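Local structure of IPT/TIG domain-containing protein (Bacteroides thetaiotaomicron, 3TC9) at residues Tyr283-Val288 / Tyr352-Cys357. The protein is of uncertain function but, as a six-bladed beta-propeller with an immunoglobulin-like domain, probably serves as an auxiliary nutrient-binding protein. Numbering follows the deposited sequence.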
loop_
_atom_site.group_PDB
_atom_site.type_symbol
_atom_site.label_atom_id
_atom_site.label_comp_id
_atom_site.label_asym_id
_atom_site.label_seq_id
_atom_site.Cartn_x
_atom_site.Cartn_y
_atom_site.Cartn_z
ATOM N N TYR B 283 -18.843 10.949 4.762
ATOM C CA TYR B 283 -20.120 10.386 4.336
ATOM C C TYR B 283 -20.328 9.036 4.942
ATOM O O TYR B 283 -19.401 8.452 5.480
ATOM C CB TYR B 283 -20.210 10.299 2.790
ATOM C CG TYR B 283 -19.351 9.228 2.144
ATOM C CD1 TYR B 283 -19.853 7.945 1.913
ATOM C CD2 TYR B 283 -18.065 9.518 1.689
ATOM C CE1 TYR B 283 -19.078 6.963 1.298
ATOM C CE2 TYR B 283 -17.304 8.562 1.018
ATOM C CZ TYR B 283 -17.811 7.284 0.837
ATOM O OH TYR B 283 -17.048 6.331 0.225
ATOM N N ALA B 284 -21.547 8.516 4.812
ATOM C CA ALA B 284 -21.884 7.175 5.235
ATOM C C ALA B 284 -22.670 6.488 4.146
ATOM O O ALA B 284 -23.368 7.149 3.376
ATOM C CB ALA B 284 -22.683 7.201 6.530
ATOM N N TYR B 285 -22.518 5.160 4.057
ATOM C CA TYR B 285 -23.343 4.331 3.199
ATOM C C TYR B 285 -24.509 3.873 4.058
ATOM O O TYR B 285 -24.323 3.573 5.246
ATOM C CB TYR B 285 -22.587 3.142 2.578
ATOM C CG TYR B 285 -21.723 3.497 1.386
ATOM C CD1 TYR B 285 -22.170 4.393 0.415
ATOM C CD2 TYR B 285 -20.470 2.921 1.213
ATOM C CE1 TYR B 285 -21.385 4.710 -0.700
ATOM C CE2 TYR B 285 -19.662 3.252 0.121
ATOM C CZ TYR B 285 -20.128 4.141 -0.840
ATOM O OH TYR B 285 -19.356 4.424 -1.946
ATOM N N ILE B 286 -25.715 3.922 3.493
ATOM C CA ILE B 286 -26.935 3.470 4.131
ATOM C C ILE B 286 -27.318 2.212 3.340
ATOM O O ILE B 286 -27.666 2.301 2.157
ATOM C CB ILE B 286 -28.007 4.594 4.179
ATOM C CG1 ILE B 286 -27.504 5.763 5.074
ATOM C CG2 ILE B 286 -29.358 4.033 4.672
ATOM C CD1 ILE B 286 -28.420 6.969 5.210
ATOM N N VAL B 287 -27.106 1.033 3.963
ATOM C CA VAL B 287 -27.296 -0.263 3.339
ATOM C C VAL B 287 -28.663 -0.765 3.690
ATOM O O VAL B 287 -28.898 -1.137 4.861
ATOM C CB VAL B 287 -26.164 -1.232 3.777
ATOM C CG1 VAL B 287 -26.350 -2.650 3.213
ATOM C CG2 VAL B 287 -24.782 -0.660 3.413
ATOM N N VAL B 288 -29.568 -0.796 2.661
ATOM C CA VAL B 288 -30.956 -1.240 2.864
ATOM C C VAL B 288 -31.068 -2.753 2.605
ATOM O O VAL B 288 -31.211 -3.217 1.468
ATOM C CB VAL B 288 -32.022 -0.432 2.101
ATOM C CG1 VAL B 288 -33.397 -0.686 2.714
ATOM C CG2 VAL B 288 -31.689 1.054 2.145
ATOM N N TYR B 352 -10.675 4.545 -0.704
ATOM C CA TYR B 352 -11.204 3.257 -0.289
ATOM C C TYR B 352 -12.265 2.721 -1.204
ATOM O O TYR B 352 -12.991 3.483 -1.808
ATOM C CB TYR B 352 -11.815 3.341 1.128
ATOM C CG TYR B 352 -10.859 3.791 2.205
ATOM C CD1 TYR B 352 -10.536 5.141 2.363
ATOM C CD2 TYR B 352 -10.316 2.883 3.103
ATOM C CE1 TYR B 352 -9.674 5.566 3.368
ATOM C CE2 TYR B 352 -9.432 3.292 4.100
ATOM C CZ TYR B 352 -9.114 4.634 4.230
ATOM O OH TYR B 352 -8.257 5.033 5.226
ATOM N N ASP B 353 -12.368 1.394 -1.246
ATOM C CA ASP B 353 -13.437 0.615 -1.850
ATOM C C ASP B 353 -14.307 0.097 -0.689
ATOM O O ASP B 353 -13.840 -0.036 0.459
ATOM C CB ASP B 353 -12.875 -0.564 -2.656
ATOM C CG ASP B 353 -12.286 -0.247 -4.006
ATOM O OD1 ASP B 353 -12.913 0.509 -4.756
ATOM O OD2 ASP B 353 -11.267 -0.852 -4.355
ATOM N N PHE B 354 -15.543 -0.233 -0.987
ATOM C CA PHE B 354 -16.447 -0.755 0.026
ATOM C C PHE B 354 -16.844 -2.194 -0.338
ATOM O O PHE B 354 -17.524 -2.414 -1.342
ATOM C CB PHE B 354 -17.655 0.174 0.166
ATOM C CG PHE B 354 -18.662 -0.233 1.215
ATOM C CD1 PHE B 354 -18.402 -0.029 2.568
ATOM C CD2 PHE B 354 -19.897 -0.752 0.849
ATOM C CE1 PHE B 354 -19.366 -0.325 3.538
ATOM C CE2 PHE B 354 -20.850 -1.077 1.821
ATOM C CZ PHE B 354 -20.583 -0.852 3.159
ATOM N N TYR B 355 -16.325 -3.165 0.442
ATOM C CA TYR B 355 -16.540 -4.606 0.320
ATOM C C TYR B 355 -17.685 -5.016 1.214
ATOM O O TYR B 355 -17.647 -4.723 2.396
ATOM C CB TYR B 355 -15.283 -5.368 0.744
ATOM C CG TYR B 355 -14.160 -5.351 -0.268
ATOM C CD1 TYR B 355 -13.472 -4.176 -0.553
ATOM C CD2 TYR B 355 -13.719 -6.530 -0.871
ATOM C CE1 TYR B 355 -12.387 -4.162 -1.428
ATOM C CE2 TYR B 355 -12.631 -6.527 -1.743
ATOM C CZ TYR B 355 -11.974 -5.337 -2.024
ATOM O OH TYR B 355 -10.923 -5.296 -2.901
ATOM N N PHE B 356 -18.686 -5.699 0.692
ATOM C CA PHE B 356 -19.798 -6.063 1.565
ATOM C C PHE B 356 -20.330 -7.460 1.261
ATOM O O PHE B 356 -20.189 -7.959 0.139
ATOM C CB PHE B 356 -20.938 -5.018 1.472
ATOM C CG PHE B 356 -21.580 -4.879 0.121
ATOM C CD1 PHE B 356 -21.042 -4.024 -0.839
ATOM C CD2 PHE B 356 -22.728 -5.600 -0.202
ATOM C CE1 PHE B 356 -21.655 -3.873 -2.090
ATOM C CE2 PHE B 356 -23.324 -5.461 -1.457
ATOM C CZ PHE B 356 -22.785 -4.598 -2.386
ATOM N N CYS B 357 -20.983 -8.059 2.263
ATOM C CA CYS B 357 -21.638 -9.337 2.148
ATOM C C CYS B 357 -22.953 -9.164 1.473
ATOM O O CYS B 357 -23.739 -8.326 1.878
ATOM C CB CYS B 357 -21.819 -9.972 3.518
ATOM S SG CYS B 357 -20.272 -10.443 4.309
HETATM O O HOH W 1 -15.541 3.863 -0.420
#
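Y283 meets the strand 352-357 through a single water rather than directly: that water donates to Y283 OH at 3.0 Å and to Y352 O at 2.9 Å, so one solvent molecule ties a phenol to a main-chain carbonyl. The same hydroxyl is hydrogen-bonded to D350 OD2, while the ring of Y283 makes a cation-pi contact with R296. On 283-288, Y285 makes the larger part of the direct contact. Its CD2 stands over the centre of one face of the F354 ring, 3.6 Å above that plane, and the ring centroids lie 4.9 Å apart with planes at 59°, which defines an edge-to-face pair with F354 as the face. The neighbouring CE2 of Y285 extends the contact down to F354 CB at 3.7 Å. Two torsions bring the rings together: Y285 has CG anti to its carbonyl carbon (chi1 -79°), whereas F354 has CG trans to its own nitrogen (chi1 -178°), and the two side chains pass one another in opposite directions. With the CA atoms of Y285 and F354 9.1 Å apart and no hydrogen bond running directly between the strands, the geometry is that of two separate sheets facing each other. They are consecutive blades of the six-bladed beta-propeller: 283-288 is the second strand of the antiparallel blade formed by 273-277, 283-288, 293-300 and 305-312, and 352-357 lies in the next. The buried seam between them is polar and water-bridged at Y283 but apolar where Y285, V287 and F354 cluster. Beyond Y285, V287 reaches the far end of the same ring with CG2, 4.2 Å from F354 CZ, and its side chain also touches P334 of the strand 334-341. Replacing F354 by an alanine would probably leave the Y285 edge without its aromatic face, take from V287 CG2 its contact with the ring and open a gap at that spot.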